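Local coordinates for outer membrane porin protein 32 (Delftia acidovorans, PDB 2FGQ) that forms anion-selective channels in the outer membrane as a homotrimer and binds malate in this structure, at residues A[19-30]-A[309-320]; A[264-275]-A[292-303]. All blocks are in the same frame, centred on the assembly; numbering follows the deposited sequence.

Contact 1 of 2, residues A[19-30]-A[309-320]; sequences KDAAGDSRYGLG and GVYAGGVQAGES. With CA (calcium ion), chain C.
K19 NZ forms a salt bridge with E319 OE1 at 2.8 Å and donates to S320 O at 2.7 Å, in the carbonyl plane. Its side chain kinks near the end (chi3 101°, chi4 147°), carrying NZ to both acceptors. The Y311 ring lies between D20 CB, which makes a CH-pi contact 3.7 Å from its centroid, and G313 N of its own segment over the opposite face; Y311 OH donates to a lone pair of G314 O. R26 crosses Y311 at about a right angle, with Y311 CD1 over one guanidinium face and the two planes 52° apart. R26 NH2 makes a salt bridge with D20 OD2 at 3.0 Å, in the guanidinium plane; K159 of the second subunit makes another to OD2. One water joins D20 O to Q316 N and NE2. At the other end V310 CG2 lies 3.6 Å from G28 C. There L29 O (2.4 Å) and G309 O (2.3 Å) bind calcium with a water, D64, and N136 and E158 of the second subunit. The shared calcium and the K159 bridge are consistent with the contact fastening the loop before strand 320-331, probably extracellular, to the subunit interface.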
loop_
_atom_site.group_PDB
_atom_site.type_symbol
_atom_site.label_atom_id
_atom_site.label_comp_id
_atom_site.label_asym_id
_atom_site.label_seq_id
_atom_site.Cartn_x
_atom_site.Cartn_y
_atom_site.Cartn_z
ATOM N N LYS A 19 16.118 -9.196 27.706
ATOM C CA LYS A 19 14.905 -9.013 28.491
ATOM C C LYS A 19 13.901 -8.123 27.794
ATOM O O LYS A 19 14.266 -7.164 27.090
ATOM C CB LYS A 19 15.184 -8.420 29.873
ATOM C CG LYS A 19 16.303 -7.570 30.020
ATOM C CD LYS A 19 16.591 -7.354 31.532
ATOM C CE LYS A 19 17.739 -8.194 32.088
ATOM N NZ LYS A 19 18.480 -7.458 33.175
ATOM N N ASP A 20 12.638 -8.421 28.048
ATOM C CA ASP A 20 11.517 -7.616 27.613
ATOM C C ASP A 20 10.811 -7.076 28.858
ATOM O O ASP A 20 11.406 -7.069 29.920
ATOM C CB ASP A 20 10.617 -8.437 26.696
ATOM C CG ASP A 20 9.935 -9.591 27.387
ATOM O OD1 ASP A 20 10.006 -9.722 28.638
ATOM O OD2 ASP A 20 9.317 -10.452 26.705
ATOM N N ALA A 21 9.570 -6.635 28.740
ATOM C CA ALA A 21 8.878 -6.000 29.875
ATOM C C ALA A 21 8.581 -6.965 31.018
ATOM O O ALA A 21 8.362 -6.532 32.158
ATOM C CB ALA A 21 7.603 -5.318 29.404
ATOM N N ALA A 22 8.627 -8.264 30.718
ATOM C CA ALA A 22 8.468 -9.342 31.697
ATOM C C ALA A 22 9.788 -9.974 32.140
ATOM O O ALA A 22 9.800 -10.896 32.959
ATOM C CB ALA A 22 7.577 -10.393 31.099
ATOM N N GLY A 23 10.908 -9.516 31.595
ATOM C CA GLY A 23 12.211 -10.050 31.934
ATOM C C GLY A 23 12.624 -11.271 31.110
ATOM O O GLY A 23 13.652 -11.882 31.416
ATOM N N ASP A 24 11.875 -11.573 30.050
ATOM C CA ASP A 24 12.158 -12.723 29.162
ATOM C C ASP A 24 12.960 -12.290 27.946
ATOM O O ASP A 24 12.761 -11.192 27.454
ATOM C CB ASP A 24 10.857 -13.321 28.653
ATOM C CG ASP A 24 9.984 -13.858 29.768
ATOM O OD1 ASP A 24 10.523 -14.418 30.741
ATOM O OD2 ASP A 24 8.749 -13.751 29.745
ATOM N N SER A 25 13.859 -13.145 27.473
ATOM C CA SER A 25 14.598 -12.841 26.249
ATOM C C SER A 25 13.696 -12.954 25.017
ATOM O O SER A 25 12.639 -13.594 25.037
ATOM C CB SER A 25 15.829 -13.715 26.128
ATOM O OG SER A 25 15.467 -15.082 26.040
ATOM N N ARG A 26 14.127 -12.300 23.943
ATOM C CA ARG A 26 13.416 -12.321 22.678
ATOM C C ARG A 26 14.408 -12.381 21.572
ATOM O O ARG A 26 15.431 -11.741 21.592
ATOM C CB ARG A 26 12.555 -11.064 22.521
ATOM C CG ARG A 26 11.432 -11.211 21.546
ATOM C CD ARG A 26 10.163 -11.801 22.112
ATOM N NE ARG A 26 9.506 -11.062 23.183
ATOM C CZ ARG A 26 8.435 -10.264 23.052
ATOM N NH1 ARG A 26 7.888 -10.011 21.878
ATOM N NH2 ARG A 26 7.906 -9.710 24.117
ATOM N N TYR A 27 14.113 -13.176 20.579
ATOM C CA TYR A 27 14.948 -13.144 19.409
ATOM C C TYR A 27 14.124 -13.412 18.180
ATOM O O TYR A 27 13.006 -13.923 18.254
ATOM C CB TYR A 27 16.095 -14.097 19.573
ATOM C CG TYR A 27 15.629 -15.502 19.724
ATOM C CD1 TYR A 27 15.480 -16.294 18.628
ATOM C CD2 TYR A 27 15.309 -16.021 20.979
ATOM C CE1 TYR A 27 15.036 -17.602 18.740
ATOM C CE2 TYR A 27 14.810 -17.345 21.096
ATOM C CZ TYR A 27 14.687 -18.117 19.964
ATOM O OH TYR A 27 14.238 -19.435 20.019
ATOM N N GLY A 28 14.658 -13.028 17.042
ATOM C CA GLY A 28 13.821 -13.047 15.859
ATOM C C GLY A 28 14.473 -12.510 14.627
ATOM O O GLY A 28 15.674 -12.234 14.607
ATOM N N LEU A 29 13.645 -12.338 13.592
ATOM C CA LEU A 29 14.068 -11.734 12.340
ATOM C C LEU A 29 13.518 -10.311 12.388
ATOM O O LEU A 29 12.318 -10.137 12.494
ATOM C CB LEU A 29 13.535 -12.499 11.124
ATOM C CG LEU A 29 14.252 -12.111 9.816
ATOM C CD1 LEU A 29 15.601 -12.817 9.755
ATOM C CD2 LEU A 29 13.407 -12.394 8.616
ATOM N N GLY A 30 14.373 -9.327 12.319
ATOM C CA GLY A 30 13.984 -7.939 12.320
ATOM C C GLY A 30 14.517 -7.197 11.116
ATOM O O GLY A 30 14.967 -7.770 10.139
ATOM N N GLY A 309 11.168 -5.070 14.610
ATOM C CA GLY A 309 10.682 -6.349 14.114
ATOM C C GLY A 309 10.928 -7.484 15.058
ATOM O O GLY A 309 10.538 -8.611 14.745
ATOM N N VAL A 310 11.572 -7.220 16.196
ATOM C CA VAL A 310 11.793 -8.276 17.192
ATOM C C VAL A 310 11.226 -7.857 18.536
ATOM O O VAL A 310 10.280 -8.467 19.033
ATOM C CB VAL A 310 13.275 -8.723 17.277
ATOM C CG1 VAL A 310 13.464 -9.771 18.379
ATOM C CG2 VAL A 310 13.695 -9.299 15.937
ATOM N N TYR A 311 11.798 -6.808 19.119
ATOM C CA TYR A 311 11.256 -6.249 20.348
ATOM C C TYR A 311 11.783 -4.822 20.483
ATOM O O TYR A 311 12.993 -4.604 20.433
ATOM C CB TYR A 311 11.653 -7.081 21.572
ATOM C CG TYR A 311 10.979 -6.553 22.835
ATOM C CD1 TYR A 311 9.620 -6.700 23.026
ATOM C CD2 TYR A 311 11.703 -5.801 23.780
ATOM C CE1 TYR A 311 8.987 -6.147 24.135
ATOM C CE2 TYR A 311 11.062 -5.243 24.915
ATOM C CZ TYR A 311 9.718 -5.421 25.077
ATOM O OH TYR A 311 9.052 -4.903 26.167
ATOM N N ALA A 312 10.877 -3.879 20.678
ATOM C CA ALA A 312 11.236 -2.471 20.844
ATOM C C ALA A 312 10.448 -1.818 21.978
ATOM O O ALA A 312 10.363 -0.572 22.040
ATOM C CB ALA A 312 11.022 -1.731 19.528
ATOM N N GLY A 313 9.936 -2.634 22.898
ATOM C CA GLY A 313 9.243 -2.131 24.067
ATOM C C GLY A 313 10.210 -1.813 25.189
ATOM O O GLY A 313 11.429 -1.775 25.036
ATOM N N GLY A 314 9.624 -1.554 26.341
ATOM C CA GLY A 314 10.374 -1.227 27.522
ATOM C C GLY A 314 10.853 -2.431 28.290
ATOM O O GLY A 314 10.604 -3.595 27.945
ATOM N N VAL A 315 11.580 -2.152 29.363
ATOM C CA VAL A 315 11.988 -3.166 30.301
ATOM C C VAL A 315 11.539 -2.776 31.707
ATOM O O VAL A 315 11.071 -1.664 31.918
ATOM C CB VAL A 315 13.514 -3.406 30.266
ATOM C CG1 VAL A 315 13.938 -3.875 28.870
ATOM C CG2 VAL A 315 14.326 -2.168 30.710
ATOM N N GLN A 316 11.680 -3.688 32.668
ATOM C CA GLN A 316 11.318 -3.358 34.041
ATOM C C GLN A 316 12.221 -2.235 34.587
ATOM O O GLN A 316 13.382 -2.080 34.208
ATOM C CB GLN A 316 11.420 -4.594 34.917
ATOM C CG GLN A 316 10.500 -5.700 34.487
ATOM C CD GLN A 316 10.982 -7.075 34.930
ATOM O OE1 GLN A 316 10.338 -7.676 35.756
ATOM N NE2 GLN A 316 12.114 -7.570 34.375
ATOM N N ALA A 317 11.671 -1.457 35.510
ATOM C CA ALA A 317 12.385 -0.330 36.087
ATOM C C ALA A 317 13.747 -0.724 36.615
ATOM O O ALA A 317 13.894 -1.728 37.339
ATOM C CB ALA A 317 11.556 0.272 37.216
ATOM N N GLY A 318 14.750 0.031 36.210
ATOM C CA GLY A 318 16.090 -0.129 36.720
ATOM C C GLY A 318 16.882 -1.293 36.180
ATOM O O GLY A 318 17.993 -1.560 36.661
ATOM N N GLU A 319 16.346 -1.940 35.151
ATOM C CA GLU A 319 17.010 -3.083 34.557
ATOM C C GLU A 319 17.983 -2.668 33.474
ATOM O O GLU A 319 17.778 -1.666 32.788
ATOM C CB GLU A 319 15.988 -4.023 33.915
ATOM C CG GLU A 319 15.109 -4.777 34.891
ATOM C CD GLU A 319 15.868 -5.810 35.690
ATOM O OE1 GLU A 319 16.613 -6.614 35.103
ATOM O OE2 GLU A 319 15.731 -5.797 36.923
ATOM N N SER A 320 19.030 -3.462 33.302
ATOM C CA SER A 320 19.942 -3.298 32.202
ATOM C C SER A 320 19.505 -4.297 31.139
ATOM O O SER A 320 19.071 -5.406 31.456
ATOM C CB SER A 320 21.367 -3.625 32.632
ATOM O OG SER A 320 21.833 -2.675 33.587
HETATM CA CA CA C . 10.014 -10.099 13.102
HETATM O O HOH W 1 12.860 -6.330 32.136
HETATM O O HOH W 2 7.664 -9.362 13.130
#

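Contact 2 of 2, residues A[264-275]-A[292-303]; sequences QKAIDSKAHQIT and LAFLKNKDASTL
S301 and Q264 meet through their polar ends: S301 OG donates to Q264 OE1 at 2.9 Å, in the carbonyl plane and on a lone pair. S301 OG lies anti to its own backbone nitrogen (chi1 -175°), which also brings it 3.6 Å from A271 CB. L303 approaches Q264 from the opposite direction, and its CD1 touches A271 CB at 3.9 Å. S269 OG accepts from A300 N at 2.9 Å while donating to I267 O from above that carbonyl plane, so one hydroxyl ties the turn that ends in the D268-S269 G1 bulge to the K298-S301 type II' turn. The Q273 side chain passes L295 at a slant, with L295 CD1 3.8 Å from Q273 CB. Q273 NE2 donates to T275 OG1 at 3.0 Å. Beneath these side chains the backbones run antiparallel at 169°, paired by two-way bonds between H272 and K296 and between I274 and F294. A271, Q273, T275, A293 and L295 share one face of the sheet; H272, I274, F294 and K296 occupy the other, where H272 ND1 is hydrogen-bonded to Y259 OH. This hairpin of 269-281 and 286-297 is flanked in the barrel wall by strand 253-264 beyond the first strand and strand 320-331 beyond the second.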
loop_
_atom_site.group_PDB
_atom_site.type_symbol
_atom_site.label_atom_id
_atom_site.label_comp_id
_atom_site.label_asym_id
_atom_site.label_seq_id
_atom_site.Cartn_x
_atom_site.Cartn_y
_atom_site.Cartn_z
ATOM N N GLN A 264 15.903 11.830 32.553
ATOM C CA GLN A 264 14.462 11.910 32.493
ATOM C C GLN A 264 13.949 12.563 33.763
ATOM O O GLN A 264 13.727 11.899 34.760
ATOM C CB GLN A 264 13.895 10.497 32.310
ATOM C CG GLN A 264 14.394 9.865 31.037
ATOM C CD GLN A 264 14.436 8.347 31.108
ATOM O OE1 GLN A 264 15.498 7.728 31.440
ATOM N NE2 GLN A 264 13.303 7.732 30.813
ATOM N N LYS A 265 13.778 13.877 33.715
ATOM C CA LYS A 265 13.496 14.655 34.939
ATOM C C LYS A 265 12.188 14.326 35.584
ATOM O O LYS A 265 12.060 14.423 36.808
ATOM C CB LYS A 265 13.596 16.166 34.711
ATOM C CG LYS A 265 14.915 16.585 34.166
ATOM C CD LYS A 265 16.049 16.330 35.131
ATOM C CE LYS A 265 17.263 17.168 34.824
ATOM N NZ LYS A 265 18.390 16.868 35.754
ATOM N N ALA A 266 11.195 13.926 34.805
ATOM C CA ALA A 266 9.888 13.709 35.364
ATOM C C ALA A 266 9.845 12.488 36.268
ATOM O O ALA A 266 8.938 12.394 37.094
ATOM C CB ALA A 266 8.839 13.590 34.249
ATOM N N ILE A 267 10.775 11.552 36.102
ATOM C CA ILE A 267 10.869 10.379 36.957
ATOM C C ILE A 267 12.192 10.350 37.746
ATOM O O ILE A 267 12.545 9.321 38.331
ATOM C CB ILE A 267 10.671 9.064 36.097
ATOM C CG1 ILE A 267 11.660 9.033 34.934
ATOM C CG2 ILE A 267 9.247 9.021 35.593
ATOM C CD1 ILE A 267 11.842 7.697 34.316
ATOM N N ASP A 268 12.920 11.465 37.749
ATOM C CA ASP A 268 14.231 11.609 38.410
ATOM C C ASP A 268 15.122 10.395 38.148
ATOM O O ASP A 268 15.684 9.834 39.069
ATOM C CB ASP A 268 14.108 11.842 39.946
ATOM C CG ASP A 268 15.516 12.019 40.647
ATOM O OD1 ASP A 268 15.696 11.571 41.826
ATOM O OD2 ASP A 268 16.515 12.581 40.092
ATOM N N SER A 269 15.247 9.991 36.884
ATOM C CA SER A 269 15.997 8.802 36.551
ATOM C C SER A 269 16.809 8.986 35.286
ATOM O O SER A 269 16.347 9.597 34.332
ATOM C CB SER A 269 15.034 7.639 36.342
ATOM O OG SER A 269 14.272 7.393 37.514
ATOM N N LYS A 270 17.971 8.374 35.272
ATOM C CA LYS A 270 18.862 8.379 34.140
ATOM C C LYS A 270 18.948 6.990 33.513
ATOM O O LYS A 270 18.742 5.971 34.181
ATOM C CB LYS A 270 20.257 8.824 34.579
ATOM C CG LYS A 270 20.315 10.269 35.024
ATOM C CD LYS A 270 21.691 10.650 35.488
ATOM C CE LYS A 270 21.684 12.087 35.966
ATOM N NZ LYS A 270 23.021 12.422 36.512
ATOM N N ALA A 271 19.240 6.963 32.217
ATOM C CA ALA A 271 19.603 5.732 31.514
ATOM C C ALA A 271 20.876 6.037 30.731
ATOM O O ALA A 271 21.037 7.159 30.234
ATOM C CB ALA A 271 18.476 5.278 30.553
ATOM N N HIS A 272 21.796 5.081 30.682
ATOM C CA HIS A 272 23.046 5.199 29.963
ATOM C C HIS A 272 23.077 4.093 28.908
ATOM O O HIS A 272 22.620 2.973 29.133
ATOM C CB HIS A 272 24.266 4.950 30.909
ATOM C CG HIS A 272 24.329 5.824 32.125
ATOM N ND1 HIS A 272 25.180 6.903 32.207
ATOM C CD2 HIS A 272 23.681 5.759 33.316
ATOM C CE1 HIS A 272 25.031 7.488 33.389
ATOM N NE2 HIS A 272 24.120 6.819 34.075
ATOM N N GLN A 273 23.691 4.372 27.783
ATOM C CA GLN A 273 23.741 3.404 26.690
ATOM C C GLN A 273 25.100 3.409 26.042
ATOM O O GLN A 273 25.691 4.443 25.854
ATOM C CB GLN A 273 22.715 3.743 25.609
ATOM C CG GLN A 273 22.521 2.586 24.635
ATOM C CD GLN A 273 21.536 2.865 23.552
ATOM O OE1 GLN A 273 20.607 3.672 23.746
ATOM N NE2 GLN A 273 21.723 2.201 22.375
ATOM N N ILE A 274 25.587 2.229 25.698
ATOM C CA ILE A 274 26.795 2.072 24.903
ATOM C C ILE A 274 26.468 1.118 23.752
ATOM O O ILE A 274 25.879 0.062 23.965
ATOM C CB ILE A 274 27.966 1.495 25.734
ATOM C CG1 ILE A 274 28.251 2.320 26.965
ATOM C CG2 ILE A 274 29.235 1.441 24.877
ATOM C CD1 ILE A 274 29.149 1.536 27.989
ATOM N N THR A 275 26.872 1.505 22.547
ATOM C CA THR A 275 26.698 0.693 21.370
ATOM C C THR A 275 27.979 0.613 20.570
ATOM O O THR A 275 28.601 1.639 20.288
ATOM C CB THR A 275 25.639 1.326 20.484
ATOM O OG1 THR A 275 24.483 1.612 21.273
ATOM C CG2 THR A 275 25.174 0.345 19.387
ATOM N N LEU A 292 26.009 -4.239 18.739
ATOM C CA LEU A 292 25.953 -4.757 20.096
ATOM C C LEU A 292 25.678 -3.585 21.001
ATOM O O LEU A 292 26.454 -2.629 21.002
ATOM C CB LEU A 292 27.315 -5.382 20.479
ATOM C CG LEU A 292 27.513 -5.862 21.909
ATOM C CD1 LEU A 292 26.524 -6.936 22.310
ATOM C CD2 LEU A 292 28.955 -6.359 22.089
ATOM N N ALA A 293 24.643 -3.665 21.812
ATOM C CA ALA A 293 24.300 -2.539 22.678
ATOM C C ALA A 293 23.976 -2.964 24.093
ATOM O O ALA A 293 23.493 -4.064 24.364
ATOM C CB ALA A 293 23.136 -1.814 22.110
ATOM N N PHE A 294 24.243 -2.038 25.005
ATOM C CA PHE A 294 23.994 -2.230 26.427
ATOM C C PHE A 294 23.323 -0.972 26.924
ATOM O O PHE A 294 23.865 0.108 26.758
ATOM C CB PHE A 294 25.321 -2.460 27.184
ATOM C CG PHE A 294 25.145 -2.726 28.646
ATOM C CD1 PHE A 294 24.557 -3.901 29.081
ATOM C CD2 PHE A 294 25.584 -1.786 29.596
ATOM C CE1 PHE A 294 24.396 -4.151 30.455
ATOM C CE2 PHE A 294 25.417 -2.017 30.959
ATOM C CZ PHE A 294 24.842 -3.212 31.389
ATOM N N LEU A 295 22.149 -1.123 27.518
ATOM C CA LEU A 295 21.346 -0.037 28.006
ATOM C C LEU A 295 21.105 -0.270 29.499
ATOM O O LEU A 295 20.496 -1.241 29.904
ATOM C CB LEU A 295 20.019 0.024 27.262
ATOM C CG LEU A 295 18.976 1.100 27.513
ATOM C CD1 LEU A 295 19.535 2.484 27.316
ATOM C CD2 LEU A 295 17.721 0.902 26.611
ATOM N N LYS A 296 21.580 0.667 30.317
ATOM C CA LYS A 296 21.445 0.580 31.762
ATOM C C LYS A 296 20.473 1.620 32.262
ATOM O O LYS A 296 20.771 2.805 32.227
ATOM C CB LYS A 296 22.811 0.853 32.378
ATOM C CG LYS A 296 22.864 0.798 33.883
ATOM C CD LYS A 296 24.341 1.012 34.336
ATOM C CE LYS A 296 25.054 -0.290 34.699
ATOM N NZ LYS A 296 26.389 -0.458 34.010
ATOM N N ASN A 297 19.311 1.175 32.710
ATOM C CA ASN A 297 18.339 2.033 33.332
ATOM C C ASN A 297 18.656 2.129 34.814
ATOM O O ASN A 297 18.943 1.127 35.439
ATOM C CB ASN A 297 16.949 1.449 33.186
ATOM C CG ASN A 297 16.461 1.449 31.758
ATOM O OD1 ASN A 297 16.398 0.370 31.074
ATOM N ND2 ASN A 297 16.134 2.606 31.281
ATOM N N LYS A 298 18.539 3.333 35.352
ATOM C CA LYS A 298 18.607 3.543 36.805
ATOM C C LYS A 298 17.223 3.876 37.343
ATOM O O LYS A 298 16.354 4.448 36.643
ATOM C CB LYS A 298 19.587 4.667 37.123
ATOM C CG LYS A 298 20.998 4.449 36.615
ATOM C CD LYS A 298 21.673 3.222 37.209
ATOM C CE LYS A 298 22.355 3.531 38.540
ATOM N NZ LYS A 298 22.961 2.257 39.105
ATOM N N ASP A 299 16.993 3.513 38.601
ATOM C CA ASP A 299 15.817 3.942 39.333
ATOM C C ASP A 299 14.515 3.589 38.619
ATOM O O ASP A 299 14.238 2.387 38.404
ATOM C CB ASP A 299 15.963 5.428 39.666
ATOM C CG ASP A 299 17.177 5.694 40.517
ATOM O OD1 ASP A 299 17.318 4.989 41.538
ATOM O OD2 ASP A 299 18.039 6.579 40.275
ATOM N N ALA A 300 13.731 4.578 38.207
ATOM C CA ALA A 300 12.423 4.318 37.609
ATOM C C ALA A 300 12.439 4.199 36.069
ATOM O O ALA A 300 11.416 3.994 35.438
ATOM C CB ALA A 300 11.433 5.380 38.032
ATOM N N SER A 301 13.595 4.389 35.475
ATOM C CA SER A 301 13.720 4.331 34.016
ATOM C C SER A 301 13.464 2.925 33.488
ATOM O O SER A 301 13.897 1.940 34.088
ATOM C CB SER A 301 15.100 4.840 33.602
ATOM O OG SER A 301 15.235 4.923 32.192
ATOM N N THR A 302 12.764 2.869 32.365
ATOM C CA THR A 302 12.293 1.629 31.745
ATOM C C THR A 302 12.578 1.563 30.239
ATOM O O THR A 302 11.869 0.858 29.511
ATOM C CB THR A 302 10.763 1.447 31.922
ATOM O OG1 THR A 302 10.083 2.599 31.430
ATOM C CG2 THR A 302 10.374 1.288 33.384
ATOM N N LEU A 303 13.569 2.310 29.770
ATOM C CA LEU A 303 13.880 2.353 28.348
ATOM C C LEU A 303 14.383 1.026 27.817
ATOM O O LEU A 303 15.143 0.323 28.463
ATOM C CB LEU A 303 14.890 3.448 28.036
ATOM C CG LEU A 303 14.457 4.874 28.376
ATOM C CD1 LEU A 303 15.603 5.807 28.043
ATOM C CD2 LEU A 303 13.163 5.303 27.650
HETATM O O HOH W 3 11.897 5.373 31.239
HETATM O O HOH W 4 19.018 8.012 38.051
#

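Both contacts reach the same barrel sheet, their centres about 14 Å apart, and both are partly buried. Contact 2 joins neighbouring strands of one hairpin by regular backbone pairing, and no other subunit touches it. Contact 1 instead joins the loop after strand 4-17 and the start of strand 26-48 to the long loop before the final strand, using charged groups, an aromatic ring and calcium, and it reaches the second subunit. The two meet where the loop folds back: V315 N lies 3.0 Å from T302 O and G318 N 3.0 Å from S301 O, both probable hydrogen bonds. Between them the chain leaves the wall after strand 286-297, reaches the interface calcium at G309, and returns to the wall at S320.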